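Local coordinates for peptidoglycan D,D-transpeptidase PbpA (PDB 3UN7), which probably cross-links the peptidoglycan of the mycobacterial cell wall as a membrane-anchored, penicillin-binding D,D-transpeptidase and contributes to the regulation of cell length, at residues R23-A28 with D99-N104; A216-P221 with G234-D239; G330-R335 with R355-R360. One frame throughout, in Å; residues are numbered along the deposited sequence.

Interaction 1: R23-A28 with D99-N104; sequences RGQITA and DPRGGN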
loop_
_atom_site.group_PDB
_atom_site.type_symbol
_atom_site.label_atom_id
_atom_site.label_comp_id
_atom_site.label_asym_id
_atom_site.label_seq_id
_atom_site.Cartn_x
_atom_site.Cartn_y
_atom_site.Cartn_z
ATOM N N ARG A 23 -22.655 -17.588 -10.591
ATOM C CA ARG A 23 -21.265 -17.159 -10.440
ATOM C C ARG A 23 -20.804 -17.476 -9.027
ATOM O O ARG A 23 -21.590 -17.415 -8.083
ATOM C CB ARG A 23 -21.170 -15.661 -10.707
ATOM C CG ARG A 23 -19.769 -15.077 -10.663
ATOM C CD ARG A 23 -19.820 -13.646 -11.175
ATOM N NE ARG A 23 -18.506 -13.015 -11.217
ATOM C CZ ARG A 23 -17.640 -13.142 -12.207
ATOM N NH1 ARG A 23 -17.932 -13.907 -13.265
ATOM N NH2 ARG A 23 -16.474 -12.508 -12.141
ATOM N N GLY A 24 -19.537 -17.832 -8.883
ATOM C CA GLY A 24 -19.006 -18.218 -7.584
ATOM C C GLY A 24 -18.696 -17.032 -6.707
ATOM O O GLY A 24 -18.884 -15.878 -7.116
ATOM N N GLN A 25 -18.194 -17.323 -5.507
ATOM C CA GLN A 25 -18.018 -16.324 -4.448
ATOM C C GLN A 25 -16.579 -15.841 -4.327
ATOM O O GLN A 25 -15.633 -16.595 -4.582
ATOM C CB GLN A 25 -18.399 -16.926 -3.084
ATOM C CG GLN A 25 -19.756 -17.600 -3.031
ATOM C CD GLN A 25 -19.964 -18.408 -1.765
ATOM O OE1 GLN A 25 -19.007 -18.877 -1.136
ATOM N NE2 GLN A 25 -21.217 -18.580 -1.386
ATOM N N ILE A 26 -16.422 -14.590 -3.905
ATOM C CA ILE A 26 -15.111 -14.073 -3.472
ATOM C C ILE A 26 -15.180 -13.978 -1.959
ATOM O O ILE A 26 -16.104 -13.371 -1.434
ATOM C CB ILE A 26 -14.819 -12.690 -4.078
ATOM C CG1 ILE A 26 -14.840 -12.770 -5.615
ATOM C CG2 ILE A 26 -13.481 -12.125 -3.535
ATOM C CD1 ILE A 26 -14.686 -11.407 -6.329
ATOM N N THR A 27 -14.225 -14.596 -1.252
ATOM C CA THR A 27 -14.344 -14.671 0.196
ATOM C C THR A 27 -13.118 -14.078 0.903
ATOM O O THR A 27 -12.040 -13.919 0.294
ATOM C CB THR A 27 -14.563 -16.128 0.665
ATOM O OG1 THR A 27 -13.361 -16.866 0.444
ATOM C CG2 THR A 27 -15.701 -16.793 -0.105
ATOM N N ALA A 28 -13.298 -13.743 2.180
ATOM C CA ALA A 28 -12.202 -13.322 3.074
ATOM C C ALA A 28 -12.529 -13.753 4.499
ATOM O O ALA A 28 -13.643 -13.528 4.988
ATOM C CB ALA A 28 -11.997 -11.814 3.015
ATOM N N ASP A 99 -28.009 -27.964 -11.305
ATOM C CA ASP A 99 -27.643 -26.567 -11.527
ATOM C C ASP A 99 -26.138 -26.333 -11.396
ATOM O O ASP A 99 -25.548 -26.711 -10.383
ATOM C CB ASP A 99 -28.382 -25.671 -10.527
ATOM C CG ASP A 99 -29.550 -24.955 -11.148
ATOM O OD1 ASP A 99 -30.456 -25.644 -11.682
ATOM O OD2 ASP A 99 -29.550 -23.700 -11.110
ATOM N N PRO A 100 -25.518 -25.693 -12.411
ATOM C CA PRO A 100 -24.075 -25.429 -12.349
ATOM C C PRO A 100 -23.761 -24.285 -11.386
ATOM O O PRO A 100 -24.654 -23.514 -11.018
ATOM C CB PRO A 100 -23.734 -25.010 -13.782
ATOM C CG PRO A 100 -24.981 -24.366 -14.276
ATOM C CD PRO A 100 -26.116 -25.164 -13.653
ATOM N N ARG A 101 -22.493 -24.186 -10.992
ATOM C CA ARG A 101 -22.020 -23.137 -10.107
ATOM C C ARG A 101 -20.572 -22.846 -10.502
ATOM O O ARG A 101 -19.822 -23.757 -10.878
ATOM C CB ARG A 101 -22.123 -23.619 -8.652
ATOM C CG ARG A 101 -22.020 -22.561 -7.534
ATOM C CD ARG A 101 -21.995 -23.259 -6.152
ATOM N NE ARG A 101 -21.920 -22.339 -5.008
ATOM C CZ ARG A 101 -22.840 -22.261 -4.040
ATOM N NH1 ARG A 101 -23.912 -23.052 -4.058
ATOM N NH2 ARG A 101 -22.693 -21.394 -3.039
ATOM N N GLY A 102 -20.189 -21.578 -10.444
ATOM C CA GLY A 102 -18.796 -21.194 -10.627
ATOM C C GLY A 102 -17.985 -21.610 -9.417
ATOM O O GLY A 102 -18.539 -22.038 -8.399
ATOM N N GLY A 103 -16.669 -21.504 -9.524
ATOM C CA GLY A 103 -15.803 -21.814 -8.399
ATOM C C GLY A 103 -15.656 -20.616 -7.485
ATOM O O GLY A 103 -16.224 -19.559 -7.746
ATOM N N ASN A 104 -14.894 -20.790 -6.411
ATOM C CA ASN A 104 -14.720 -19.767 -5.383
ATOM C C ASN A 104 -13.299 -19.252 -5.321
ATOM O O ASN A 104 -12.341 -20.000 -5.541
ATOM C CB ASN A 104 -15.071 -20.327 -4.002
ATOM C CG ASN A 104 -16.530 -20.124 -3.634
ATOM O OD1 ASN A 104 -17.407 -20.001 -4.504
ATOM N ND2 ASN A 104 -16.801 -20.079 -2.314
#

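Interaction 2: A216-P221 with G234-D239; sequences AAPTIP and GAPCGD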
loop_
_atom_site.group_PDB
_atom_site.type_symbol
_atom_site.label_atom_id
_atom_site.label_comp_id
_atom_site.label_asym_id
_atom_site.label_seq_id
_atom_site.Cartn_x
_atom_site.Cartn_y
_atom_site.Cartn_z
ATOM N N ALA A 216 23.368 19.534 11.018
ATOM C CA ALA A 216 22.169 19.809 11.785
ATOM C C ALA A 216 21.529 21.107 11.298
ATOM O O ALA A 216 20.507 21.528 11.834
ATOM C CB ALA A 216 22.502 19.898 13.272
ATOM N N ALA A 217 22.131 21.716 10.271
ATOM C CA ALA A 217 21.715 23.019 9.723
ATOM C C ALA A 217 20.248 23.051 9.309
ATOM O O ALA A 217 19.758 22.081 8.744
ATOM C CB ALA A 217 22.616 23.424 8.532
ATOM N N PRO A 218 19.548 24.173 9.590
ATOM C CA PRO A 218 18.135 24.344 9.248
ATOM C C PRO A 218 17.869 24.475 7.742
ATOM O O PRO A 218 16.756 24.208 7.300
ATOM C CB PRO A 218 17.754 25.637 9.976
ATOM C CG PRO A 218 19.024 26.394 10.096
ATOM C CD PRO A 218 20.088 25.360 10.287
ATOM N N THR A 219 18.872 24.895 6.973
ATOM C CA THR A 219 18.777 24.917 5.507
ATOM C C THR A 219 20.071 24.416 4.873
ATOM O O THR A 219 21.134 24.480 5.488
ATOM C CB THR A 219 18.452 26.321 4.925
ATOM O OG1 THR A 219 19.561 27.208 5.133
ATOM C CG2 THR A 219 17.173 26.904 5.530
ATOM N N ILE A 220 19.957 23.929 3.640
ATOM C CA ILE A 220 21.080 23.400 2.876
ATOM C C ILE A 220 20.897 23.794 1.403
ATOM O O ILE A 220 19.835 23.529 0.819
ATOM C CB ILE A 220 21.205 21.850 3.054
ATOM C CG1 ILE A 220 22.529 21.317 2.494
ATOM C CG2 ILE A 220 20.009 21.093 2.442
ATOM C CD1 ILE A 220 22.787 19.846 2.857
ATOM N N PRO A 221 21.913 24.454 0.799
ATOM C CA PRO A 221 21.791 24.775 -0.620
ATOM C C PRO A 221 21.823 23.496 -1.449
ATOM O O PRO A 221 22.507 22.539 -1.080
ATOM C CB PRO A 221 23.037 25.631 -0.905
ATOM C CG PRO A 221 24.015 25.264 0.154
ATOM C CD PRO A 221 23.192 24.926 1.367
ATOM N N GLY A 234 11.564 24.525 9.769
ATOM C CA GLY A 234 12.705 25.443 9.686
ATOM C C GLY A 234 13.667 25.460 10.868
ATOM O O GLY A 234 14.446 26.406 11.032
ATOM N N ALA A 235 13.624 24.418 11.692
ATOM C CA ALA A 235 14.479 24.356 12.874
ATOM C C ALA A 235 15.710 23.499 12.594
ATOM O O ALA A 235 15.642 22.585 11.771
ATOM C CB ALA A 235 13.698 23.806 14.072
ATOM N N PRO A 236 16.843 23.797 13.267
ATOM C CA PRO A 236 18.017 22.930 13.186
ATOM C C PRO A 236 17.713 21.544 13.748
ATOM O O PRO A 236 16.800 21.405 14.565
ATOM C CB PRO A 236 19.036 23.637 14.084
ATOM C CG PRO A 236 18.580 25.049 14.142
ATOM C CD PRO A 236 17.095 24.965 14.130
ATOM N N CYS A 237 18.470 20.537 13.317
ATOM C CA CYS A 237 18.223 19.163 13.743
ATOM C C CYS A 237 18.406 19.003 15.243
ATOM O O CYS A 237 17.597 18.346 15.906
ATOM C CB CYS A 237 19.119 18.177 12.987
ATOM S SG CYS A 237 18.611 16.451 13.160
ATOM N N GLY A 238 19.471 19.594 15.767
ATOM C CA GLY A 238 19.687 19.681 17.217
ATOM C C GLY A 238 20.454 20.950 17.561
ATOM O O GLY A 238 20.740 21.770 16.676
ATOM N N ASP A 239 20.803 21.095 18.841
ATOM C CA ASP A 239 21.531 22.264 19.350
ATOM C C ASP A 239 23.053 22.098 19.239
ATOM O O ASP A 239 23.809 22.700 20.007
ATOM C CB ASP A 239 21.171 22.516 20.824
ATOM C CG ASP A 239 19.676 22.407 21.099
ATOM O OD1 ASP A 239 19.067 23.448 21.420
ATOM O OD2 ASP A 239 19.107 21.293 20.995
#

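Interaction 3: G330-R335 with R355-R360; sequences GGITMR and RYQQRR. Unlike the reference sequence in segment 355-360: Arg355 (reference Gly).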
loop_
_atom_site.group_PDB
_atom_site.type_symbol
_atom_site.label_atom_id
_atom_site.label_comp_id
_atom_site.label_asym_id
_atom_site.label_seq_id
_atom_site.Cartn_x
_atom_site.Cartn_y
_atom_site.Cartn_z
ATOM N N GLY A 330 13.643 -9.402 7.658
ATOM C CA GLY A 330 15.104 -9.591 7.624
ATOM C C GLY A 330 15.791 -9.260 6.303
ATOM O O GLY A 330 16.909 -9.734 6.047
ATOM N N GLY A 331 15.151 -8.426 5.478
ATOM C CA GLY A 331 15.741 -7.987 4.189
ATOM C C GLY A 331 15.240 -8.763 2.977
ATOM O O GLY A 331 15.607 -8.466 1.839
ATOM N N ILE A 332 14.401 -9.763 3.220
ATOM C CA ILE A 332 13.835 -10.594 2.149
ATOM C C ILE A 332 12.420 -10.134 1.786
ATOM O O ILE A 332 11.539 -10.046 2.646
ATOM C CB ILE A 332 13.857 -12.103 2.513
ATOM C CG1 ILE A 332 15.301 -12.604 2.615
ATOM C CG2 ILE A 332 13.105 -12.940 1.483
ATOM C CD1 ILE A 332 15.425 -13.996 3.274
ATOM N N THR A 333 12.229 -9.831 0.505
ATOM C CA THR A 333 10.939 -9.446 -0.023
ATOM C C THR A 333 10.155 -10.685 -0.451
ATOM O O THR A 333 10.593 -11.445 -1.318
ATOM C CB THR A 333 11.072 -8.487 -1.216
ATOM O OG1 THR A 333 11.994 -7.438 -0.889
ATOM C CG2 THR A 333 9.708 -7.851 -1.546
ATOM N N MET A 334 9.006 -10.890 0.185
ATOM C CA MET A 334 8.085 -11.929 -0.234
ATOM C C MET A 334 7.155 -11.355 -1.304
ATOM O O MET A 334 6.730 -10.199 -1.218
ATOM C CB MET A 334 7.304 -12.470 0.958
ATOM C CG MET A 334 8.201 -13.032 2.083
ATOM S SD MET A 334 9.218 -14.429 1.583
ATOM C CE MET A 334 7.982 -15.705 1.381
ATOM N N ARG A 335 6.867 -12.162 -2.320
ATOM C CA ARG A 335 5.970 -11.765 -3.387
ATOM C C ARG A 335 4.570 -11.547 -2.811
ATOM O O ARG A 335 3.994 -12.468 -2.212
ATOM C CB ARG A 335 5.956 -12.837 -4.485
ATOM C CG ARG A 335 5.003 -12.547 -5.634
ATOM C CD ARG A 335 5.398 -13.364 -6.845
ATOM N NE ARG A 335 6.731 -12.948 -7.277
ATOM C CZ ARG A 335 7.498 -13.585 -8.162
ATOM N NH1 ARG A 335 7.087 -14.715 -8.742
ATOM N NH2 ARG A 335 8.691 -13.082 -8.455
ATOM N N ARG A 355 3.951 -19.281 -1.082
ATOM C CA ARG A 355 4.786 -18.108 -0.843
ATOM C C ARG A 355 6.112 -18.222 -1.605
ATOM O O ARG A 355 6.639 -19.317 -1.786
ATOM C CB ARG A 355 5.054 -17.931 0.656
ATOM C CG ARG A 355 4.084 -18.656 1.587
ATOM C CD ARG A 355 2.724 -17.978 1.665
ATOM N NE ARG A 355 1.730 -18.602 2.559
ATOM C CZ ARG A 355 1.974 -19.231 3.711
ATOM N NH1 ARG A 355 0.962 -19.723 4.416
ATOM N NH2 ARG A 355 3.209 -19.369 4.176
ATOM N N TYR A 356 6.639 -17.082 -2.045
ATOM C CA TYR A 356 7.839 -17.037 -2.871
ATOM C C TYR A 356 8.740 -15.882 -2.431
ATOM O O TYR A 356 8.289 -14.739 -2.353
ATOM C CB TYR A 356 7.453 -16.854 -4.344
ATOM C CG TYR A 356 8.621 -16.796 -5.307
ATOM C CD1 TYR A 356 9.365 -17.938 -5.599
ATOM C CD2 TYR A 356 8.973 -15.607 -5.934
ATOM C CE1 TYR A 356 10.446 -17.896 -6.491
ATOM C CE2 TYR A 356 10.049 -15.547 -6.827
ATOM C CZ TYR A 356 10.778 -16.695 -7.100
ATOM O OH TYR A 356 11.847 -16.640 -7.974
ATOM N N GLN A 357 10.004 -16.200 -2.144
ATOM C CA GLN A 357 11.034 -15.195 -1.871
ATOM C C GLN A 357 11.448 -14.547 -3.183
ATOM O O GLN A 357 12.152 -15.144 -3.998
ATOM C CB GLN A 357 12.265 -15.821 -1.228
ATOM C CG GLN A 357 12.047 -16.415 0.136
ATOM C CD GLN A 357 13.354 -16.837 0.795
ATOM O OE1 GLN A 357 14.437 -16.354 0.442
ATOM N NE2 GLN A 357 13.255 -17.735 1.757
ATOM N N GLN A 358 10.996 -13.318 -3.371
ATOM C CA GLN A 358 11.186 -12.590 -4.615
ATOM C C GLN A 358 12.632 -12.112 -4.778
ATOM O O GLN A 358 13.234 -12.280 -5.846
ATOM C CB GLN A 358 10.223 -11.405 -4.621
ATOM C CG GLN A 358 10.064 -10.697 -5.929
ATOM C CD GLN A 358 8.803 -9.853 -5.945
ATOM O OE1 GLN A 358 8.694 -8.849 -5.228
ATOM N NE2 GLN A 358 7.844 -10.252 -6.772
ATOM N N ARG A 359 13.183 -11.536 -3.709
ATOM C CA ARG A 359 14.476 -10.856 -3.771
ATOM C C ARG A 359 15.003 -10.545 -2.372
ATOM O O ARG A 359 14.223 -10.265 -1.463
ATOM C CB ARG A 359 14.301 -9.555 -4.560
ATOM C CG ARG A 359 15.565 -8.749 -4.773
ATOM C CD ARG A 359 15.229 -7.431 -5.456
ATOM N NE ARG A 359 16.215 -7.051 -6.481
ATOM C CZ ARG A 359 17.518 -6.826 -6.273
ATOM N NH1 ARG A 359 18.072 -6.952 -5.060
ATOM N NH2 ARG A 359 18.281 -6.476 -7.300
ATOM N N ARG A 360 16.319 -10.614 -2.186
ATOM C CA ARG A 360 16.925 -10.020 -1.004
ATOM C C ARG A 360 17.305 -8.575 -1.324
ATOM O O ARG A 360 18.135 -8.319 -2.207
ATOM C CB ARG A 360 18.151 -10.797 -0.508
ATOM C CG ARG A 360 18.825 -10.105 0.674
ATOM C CD ARG A 360 19.913 -10.932 1.356
ATOM N NE ARG A 360 19.378 -11.940 2.275
ATOM C CZ ARG A 360 18.824 -11.687 3.465
ATOM N NH1 ARG A 360 18.391 -12.701 4.205
ATOM N NH2 ARG A 360 18.699 -10.438 3.924
HETATM O O HOH W 1 4.849 -14.781 -1.397
#

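Interaction 1: R23-A28 with D99-N104
Gly24 lies against Gly102 with their CA atoms 4.3 Å apart, and the two backbones run the same way, their end-to-end directions only 25° from parallel. The approach is close because glycines line it: a CA hydrogen of Gly24 points almost straight at Gly103 O, with Gly24 CA 3.1 Å from that oxygen. Gly103 O, buried here, has no conventional hydrogen-bond partner in the model, so this CA-H...O contact is what meets it. Gln25 and Asn104 then join by a two-bond grip. The backbone N of Gln25 donates to Asn104 OD1 at 3.0 Å, reaching it from above the plane of the side-chain amide. In return Asn104 ND2 gives a hydrogen bond of 2.8 Å to Gln25 OE1. The two side chains lie side by side and point the same way, their amide planes 33° apart; with both ends of the Asn104 amide engaged, its rotation is fixed. Beyond CG the Gln25 chain is extended (chi2 169°), and its NE2 comes to the edge of the Arg101 guanidinium, 3.6 Å from NH2. The CB of Arg23 points away from segment 99-104, and its guanidinium forms salt bridges with Asp76 and Glu72. Strand 104-107 starts at Asn104 itself, and Gln25 and Thr27 both bond to the backbone of Val105. The contact is thus the entrance to the parallel pairing of strands 26-28 and 104-107, in the mixed sheet to which the N-terminal dimerisation-domain region contributes.

Interaction 2: A216-P221 with G234-D239
Pro218 meets the start of the loop 234-239, where Gly234 O lies 3.6 Å from Pro218 CB. This is a loop-to-loop contact in the transpeptidase region, next to a beta hairpin: strands 219-221 and 228-230 pair antiparallel, and the touching residues, 216-218 and 234-238, are the chain on its way into the first strand and after it leaves the second. Gly234 has a positive phi of 70°, a conformation that favours glycine. At Ala235 only the backbone takes part, its carbonyl carbon coming near Pro218 CB, while the CB of Ala235 is directed away; its carbonyl oxygen is bound by the side chain of Asn231. Pro236 brings the second ring of a proline pair, the two rings crossing obliquely with Pro236 CG 4.2 Å from Pro218 CD. Its CB also rests 3.4 Å from Ala216 O. The one hydrogen bond between the segments runs from Cys237 N to Ala216 O, 2.7 Å long and nearly straight at 162°, with the donor in the carbonyl plane on a lone pair. Cys237 adds apolar contact, its CB 3.8 Å from the CB of Ala216. Its SG, anti to the backbone N (chi1 -166°), forms the disulfide with Cys253, which ties the loop to the chain just before helix 254-264. That helix side is reached from the other segment too, through the bond of Ala217 O to Thr255. Gly238 follows with its N 3.9 Å from Ala216 CB.

Interaction 3: G330-R335 with R355-R360
Thr333 faces two residues of the opposite strand, Gln358 and Arg359, in a classic beta bulge that shifts the register by one. Thr333 N donates to Arg359 O at 2.8 Å, whereas Thr333 O accepts from Gln358 N, also at 2.8 Å; both donors lie nearly along the C=O axis. Beyond the bulge Arg335 N binds Tyr356 O at 2.9 Å, and a water bridges Arg335 O to Tyr356 N. The side chains of Ile332, Met334, Gln357 and Arg360 share one face of this two-stranded antiparallel sheet, which follows helix 317-328 in the transpeptidase region. Gly330 ends that helix in a Schellman motif, and its carbonyl oxygen then receives Arg360 NH2 at 2.9 Å, in the plane of the carbonyl and on a lone pair. The Arg360 chain bends at chi3 (-80°), which turns NE out of line with the extended part before it, and the guanidinium reaches the neighbouring strand; Ile332 CG1 covers one face of it, offset toward its rim. The same NH2 also bonds to Val362 O. Met334, bent at chi2 and chi3, puts SD 3.7 Å from Gln357 CG and CE against the CB of Arg355. At the far end Tyr356 CD2 sits over the centre of one face of the Arg335 guanidinium, 3.3 Å above its plane. The phenol ring is inclined by 46° to that plane, with Arg335 NH2 3.3 Å from Tyr356 CE2.

Overall arrangement
The three contacts are spread along an elongated chain and close one after another in sequence, none touching another. Interaction 1 belongs to the N-terminal dimerisation-domain region, interactions 2 and 3 to the transpeptidase region. Interactions 1 and 2 lie on opposite sides of the chain's centre, their centres 59 Å apart. Interaction 3 is nearer the middle, its centre 31 Å from that of interaction 1 and 37 Å from that of interaction 2. The segment 330-335 leads into strand 339-343, which pairs with strand 104-107 and so links interaction 3 to the sheet of interaction 1. All three lie away from Ser193, the probable acyl-ester nucleophile.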